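Local structure of uncharacterized protein HtdX (Mycobacterium tuberculosis, 4OOB) at residues Leu41-Phe49 and Ala118-Leu126. The protein catalyses the reversible hydration of trans-2-enoyl-CoA to (3R)-3-hydroxyacyl-CoA, accepting a broad range of chain lengths with a preference for C8 to C12. Residues are numbered along the deposited sequence; the frame is centred on the assembly and turned at random.
Sequences LTYPFALTF and AWHQVTTFL
Trp119 stands up from strand 116-128 and lays one face of its indole against Pro44, near the start of helix 43-57. Pro44 CB sits 3.4 Å from the centroid of the six-membered ring and only 6° off its normal, a CH-pi contact over the face. The same indole is also held at its edge: NE1 donates to Leu41 O, 2.7 Å away, with the carbonyl oxygen nearly in the ring plane and an N-H...O angle of 156°. The proline over the face and the bond at the edge together restrict how the indole can turn. Farther along the strand, the Phe45 side chain, with CG anti to its backbone N, turns its ring edge to the end of the Gln121 side chain and the Thr123 hydroxyl; Phe45 CE1 lies 3.8 Å from Thr123 OG1. One helical turn on, Phe49 brings CE1 to 3.8 Å from Phe125 CE2, the two side chains reaching from opposite directions. Within the helix, Thr48 OG1 bonds back to Pro44 O, which also accepts from Thr48 N. The helix segment crosses the strand segment at -76°, and all the touching residues are buried. A helix packed across an antiparallel sheet in this way is characteristic of the hotdog fold, here of a MaoC-like hydratase.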
ATOM      1  N   LEU A  41       0.488   8.579  -7.631  1.00 16.07           N
ATOM      2  CA  LEU A  41       1.661   7.696  -7.613  1.00 15.45           C
ATOM      3  C   LEU A  41       1.352   6.288  -7.139  1.00 14.54           C
ATOM      4  O   LEU A  41       1.846   5.350  -7.709  1.00 14.35           O
ATOM      5  CB  LEU A  41       2.751   8.340  -6.736  1.00 14.79           C
ATOM      6  CG  LEU A  41       4.003   7.532  -6.461  1.00 14.83           C
ATOM      7  CD1 LEU A  41       4.815   7.251  -7.719  1.00 14.68           C
ATOM      8  CD2 LEU A  41       4.859   8.236  -5.401  1.00 14.75           C
ATOM      9  N   THR A  42       0.534   6.155  -6.089  1.00 14.88           N
ATOM     10  CA  THR A  42       0.174   4.836  -5.503  1.00 14.44           C
ATOM     11  C   THR A  42      -1.019   4.096  -6.186  1.00 14.50           C
ATOM     12  O   THR A  42      -1.327   2.966  -5.833  1.00 13.86           O
ATOM     13  CB  THR A  42      -0.170   5.006  -3.986  1.00 14.52           C
ATOM     14  OG1 THR A  42      -1.182   6.021  -3.813  1.00 14.18           O
ATOM     15  CG2 THR A  42       1.070   5.382  -3.216  1.00 14.07           C
ATOM     16  N   TYR A  43      -1.693   4.747  -7.148  1.00 14.43           N
ATOM     17  CA  TYR A  43      -2.945   4.223  -7.662  1.00 14.26           C
ATOM     18  C   TYR A  43      -2.780   2.879  -8.407  1.00 13.59           C
ATOM     19  O   TYR A  43      -3.671   2.036  -8.355  1.00 12.07           O
ATOM     20  CB  TYR A  43      -3.684   5.261  -8.538  1.00 15.16           C
ATOM     21  CG  TYR A  43      -4.834   4.621  -9.279  1.00 15.98           C
ATOM     22  CD1 TYR A  43      -6.013   4.377  -8.626  1.00 16.15           C
ATOM     23  CD2 TYR A  43      -4.717   4.207 -10.603  1.00 16.18           C
ATOM     24  CE1 TYR A  43      -7.051   3.746  -9.253  1.00 16.70           C
ATOM     25  CE2 TYR A  43      -5.762   3.584 -11.242  1.00 16.89           C
ATOM     26  CZ  TYR A  43      -6.919   3.337 -10.541  1.00 17.45           C
ATOM     27  OH  TYR A  43      -8.020   2.708 -11.094  1.00 19.54           O
ATOM     28  N   PRO A  44      -1.642   2.690  -9.110  1.00 13.59           N
ATOM     29  CA  PRO A  44      -1.494   1.444  -9.846  1.00 13.71           C
ATOM     30  C   PRO A  44      -1.375   0.239  -8.933  1.00 13.70           C
ATOM     31  O   PRO A  44      -1.529  -0.885  -9.411  1.00 14.01           O
ATOM     32  CB  PRO A  44      -0.213   1.655 -10.676  1.00 13.62           C
ATOM     33  CG  PRO A  44      -0.141   3.120 -10.831  1.00 13.70           C
ATOM     34  CD  PRO A  44      -0.656   3.701  -9.549  1.00 13.54           C
ATOM     35  N   PHE A  45      -1.172   0.458  -7.636  1.00 13.66           N
ATOM     36  CA  PHE A  45      -1.356  -0.631  -6.705  1.00 14.27           C
ATOM     37  C   PHE A  45      -2.792  -1.144  -6.789  1.00 14.73           C
ATOM     38  O   PHE A  45      -3.017  -2.355  -6.918  1.00 15.06           O
ATOM     39  CB  PHE A  45      -1.000  -0.267  -5.243  1.00 13.74           C
ATOM     40  CG  PHE A  45      -1.189  -1.415  -4.284  1.00 13.00           C
ATOM     41  CD1 PHE A  45      -0.117  -2.236  -3.914  1.00 13.41           C
ATOM     42  CD2 PHE A  45      -2.418  -1.683  -3.740  1.00 12.84           C
ATOM     43  CE1 PHE A  45      -0.289  -3.300  -3.032  1.00 13.00           C
ATOM     44  CE2 PHE A  45      -2.609  -2.770  -2.875  1.00 12.81           C
ATOM     45  CZ  PHE A  45      -1.538  -3.556  -2.491  1.00 12.81           C
ATOM     46  N   ALA A  46      -3.766  -0.261  -6.667  1.00 15.30           N
ATOM     47  CA  ALA A  46      -5.174  -0.728  -6.739  1.00 16.40           C
ATOM     48  C   ALA A  46      -5.497  -1.331  -8.105  1.00 16.44           C
ATOM     49  O   ALA A  46      -6.104  -2.397  -8.234  1.00 16.94           O
ATOM     50  CB  ALA A  46      -6.136   0.387  -6.401  1.00 16.48           C
ATOM     51  N   LEU A  47      -5.041  -0.673  -9.145  1.00 17.30           N
ATOM     52  CA  LEU A  47      -5.369  -1.104 -10.487  1.00 17.01           C
ATOM     53  C   LEU A  47      -4.904  -2.542 -10.792  1.00 16.79           C
ATOM     54  O   LEU A  47      -5.596  -3.300 -11.494  1.00 17.17           O
ATOM     55  CB  LEU A  47      -4.703  -0.140 -11.466  1.00 17.29           C
ATOM     56  CG  LEU A  47      -4.892  -0.347 -12.978  1.00 17.17           C
ATOM     57  CD1 LEU A  47      -6.315  -0.027 -13.419  1.00 17.46           C
ATOM     58  CD2 LEU A  47      -3.877   0.521 -13.709  1.00 17.24           C
ATOM     59  N   THR A  48      -3.694  -2.871 -10.335  1.00 16.36           N
ATOM     60  CA  THR A  48      -3.048  -4.152 -10.643  1.00 14.98           C
ATOM     61  C   THR A  48      -3.378  -5.235  -9.647  1.00 15.42           C
ATOM     62  O   THR A  48      -3.152  -6.396  -9.928  1.00 15.28           O
ATOM     63  CB  THR A  48      -1.498  -4.018 -10.774  1.00 14.51           C
ATOM     64  OG1 THR A  48      -0.916  -3.597  -9.546  1.00 13.78           O
ATOM     65  CG2 THR A  48      -1.085  -3.019 -11.884  1.00 14.33           C
ATOM     66  N   PHE A  49      -3.948  -4.893  -8.497  1.00 17.56           N
ATOM     67  CA  PHE A  49      -3.998  -5.857  -7.389  1.00 19.61           C
ATOM     68  C   PHE A  49      -4.814  -7.109  -7.659  1.00 20.31           C
ATOM     69  O   PHE A  49      -4.464  -8.227  -7.259  1.00 18.18           O
ATOM     70  CB  PHE A  49      -4.536  -5.220  -6.122  1.00 21.96           C
ATOM     71  CG  PHE A  49      -4.225  -6.020  -4.875  1.00 23.55           C
ATOM     72  CD1 PHE A  49      -2.920  -6.323  -4.547  1.00 26.31           C
ATOM     73  CD2 PHE A  49      -5.228  -6.498  -4.071  1.00 24.66           C
ATOM     74  CE1 PHE A  49      -2.619  -7.058  -3.400  1.00 28.11           C
ATOM     75  CE2 PHE A  49      -4.948  -7.238  -2.947  1.00 24.90           C
ATOM     76  CZ  PHE A  49      -3.649  -7.515  -2.602  1.00 26.13           C
ATOM     77  N   ALA A 118       6.611   2.218 -17.174  1.00 20.25           N
ATOM     78  CA  ALA A 118       6.355   3.490 -16.540  1.00 19.52           C
ATOM     79  C   ALA A 118       6.424   3.386 -15.042  1.00 18.44           C
ATOM     80  O   ALA A 118       6.801   4.339 -14.391  1.00 18.74           O
ATOM     81  CB  ALA A 118       5.014   4.012 -16.953  1.00 20.00           C
ATOM     82  N   TRP A 119       6.101   2.218 -14.493  1.00 17.95           N
ATOM     83  CA  TRP A 119       5.848   2.102 -13.055  1.00 16.01           C
ATOM     84  C   TRP A 119       6.121   0.659 -12.606  1.00 15.32           C
ATOM     85  O   TRP A 119       5.628  -0.300 -13.204  1.00 15.23           O
ATOM     86  CB  TRP A 119       4.393   2.540 -12.790  1.00 15.77           C
ATOM     87  CG  TRP A 119       3.870   2.714 -11.336  1.00 14.76           C
ATOM     88  CD1 TRP A 119       3.691   3.905 -10.652  1.00 15.03           C
ATOM     89  CD2 TRP A 119       3.389   1.687 -10.463  1.00 14.02           C
ATOM     90  NE1 TRP A 119       3.121   3.677  -9.403  1.00 14.64           N
ATOM     91  CE2 TRP A 119       2.929   2.329  -9.258  1.00 14.23           C
ATOM     92  CE3 TRP A 119       3.292   0.311 -10.576  1.00 13.35           C
ATOM     93  CZ2 TRP A 119       2.410   1.625  -8.194  1.00 13.56           C
ATOM     94  CZ3 TRP A 119       2.778  -0.398  -9.530  1.00 13.77           C
ATOM     95  CH2 TRP A 119       2.336   0.257  -8.329  1.00 13.86           C
ATOM     96  N   HIS A 120       6.918   0.540 -11.558  1.00 14.89           N
ATOM     97  CA  HIS A 120       7.409  -0.724 -11.056  1.00 15.49           C
ATOM     98  C   HIS A 120       7.137  -0.824  -9.555  1.00 14.58           C
ATOM     99  O   HIS A 120       7.377   0.132  -8.815  1.00 14.72           O
ATOM    100  CB  HIS A 120       8.937  -0.792 -11.320  1.00 16.10           C
ATOM    101  CG  HIS A 120       9.582  -2.046 -10.827  1.00 17.21           C
ATOM    102  ND1 HIS A 120       9.696  -3.192 -11.596  1.00 18.86           N
ATOM    103  CD2 HIS A 120      10.168  -2.328  -9.650  1.00 17.08           C
ATOM    104  CE1 HIS A 120      10.292  -4.133 -10.886  1.00 18.06           C
ATOM    105  NE2 HIS A 120      10.583  -3.632  -9.700  1.00 17.82           N
ATOM    106  N   GLN A 121       6.729  -1.994  -9.089  1.00 13.98           N
ATOM    107  CA  GLN A 121       6.488  -2.182  -7.670  1.00 12.96           C
ATOM    108  C   GLN A 121       6.956  -3.537  -7.080  1.00 12.81           C
ATOM    109  O   GLN A 121       6.791  -4.562  -7.688  1.00 12.47           O
ATOM    110  CB  GLN A 121       5.021  -1.998  -7.409  1.00 12.05           C
ATOM    111  CG  GLN A 121       4.569  -2.337  -6.015  1.00 11.49           C
ATOM    112  CD  GLN A 121       3.083  -2.092  -5.879  1.00 11.15           C
ATOM    113  OE1 GLN A 121       2.694  -1.109  -5.287  1.00 11.27           O
ATOM    114  NE2 GLN A 121       2.249  -2.949  -6.486  1.00 10.93           N
ATOM    115  N   VAL A 122       7.525  -3.465  -5.870  1.00 12.64           N
ATOM    116  CA  VAL A 122       7.800  -4.597  -5.005  1.00 12.53           C
ATOM    117  C   VAL A 122       6.947  -4.423  -3.719  1.00 12.90           C
ATOM    118  O   VAL A 122       7.062  -3.446  -2.958  1.00 12.79           O
ATOM    119  CB  VAL A 122       9.282  -4.752  -4.643  1.00 12.62           C
ATOM    120  CG1 VAL A 122       9.527  -6.112  -3.985  1.00 12.58           C
ATOM    121  CG2 VAL A 122      10.212  -4.608  -5.885  1.00 12.58           C
ATOM    122  N   THR A 123       6.041  -5.375  -3.556  1.00 12.71           N
ATOM    123  CA  THR A 123       5.123  -5.413  -2.486  1.00 12.89           C
ATOM    124  C   THR A 123       5.495  -6.678  -1.737  1.00 13.72           C
ATOM    125  O   THR A 123       5.589  -7.758  -2.335  1.00 15.24           O
ATOM    126  CB  THR A 123       3.688  -5.620  -3.016  1.00 12.62           C
ATOM    127  OG1 THR A 123       3.258  -4.437  -3.703  1.00 12.43           O
ATOM    128  CG2 THR A 123       2.707  -6.016  -1.866  1.00 12.18           C
ATOM    129  N   THR A 124       5.623  -6.560  -0.439  1.00 13.57           N
ATOM    130  CA  THR A 124       5.909  -7.686   0.360  1.00 14.41           C
ATOM    131  C   THR A 124       4.753  -7.873   1.308  1.00 14.30           C
ATOM    132  O   THR A 124       4.429  -6.994   2.097  1.00 13.98           O
ATOM    133  CB  THR A 124       7.239  -7.433   1.095  1.00 14.46           C
ATOM    134  OG1 THR A 124       8.258  -7.342   0.110  1.00 15.32           O
ATOM    135  CG2 THR A 124       7.600  -8.538   1.990  1.00 14.50           C
ATOM    136  N   PHE A 125       4.142  -9.038   1.209  1.00 15.63           N
ATOM    137  CA  PHE A 125       3.132  -9.488   2.144  1.00 17.27           C
ATOM    138  C   PHE A 125       3.687 -10.582   3.072  1.00 16.45           C
ATOM    139  O   PHE A 125       4.505 -11.423   2.657  1.00 16.23           O
ATOM    140  CB  PHE A 125       1.892  -9.997   1.388  1.00 19.41           C
ATOM    141  CG  PHE A 125       0.925  -8.919   1.032  1.00 22.61           C
ATOM    142  CD1 PHE A 125       0.191  -8.286   2.015  1.00 26.90           C
ATOM    143  CD2 PHE A 125       0.716  -8.556  -0.277  1.00 25.63           C
ATOM    144  CE1 PHE A 125      -0.726  -7.292   1.691  1.00 27.59           C
ATOM    145  CE2 PHE A 125      -0.174  -7.547  -0.598  1.00 25.45           C
ATOM    146  CZ  PHE A 125      -0.876  -6.899   0.383  1.00 25.68           C
ATOM    147  N   LEU A 126       3.283 -10.485   4.336  1.00 15.64           N
ATOM    148  CA  LEU A 126       3.489 -11.506   5.380  1.00 15.34           C
ATOM    149  C   LEU A 126       2.191 -12.308   5.487  1.00 15.17           C
ATOM    150  O   LEU A 126       1.099 -11.756   5.801  1.00 13.83           O
ATOM    151  CB  LEU A 126       3.809 -10.875   6.755  1.00 15.36           C
ATOM    152  CG  LEU A 126       4.009 -11.855   7.943  1.00 15.26           C
ATOM    153  CD1 LEU A 126       5.315 -12.623   7.838  1.00 15.51           C
ATOM    154  CD2 LEU A 126       3.953 -11.151   9.271  1.00 15.45           C
TER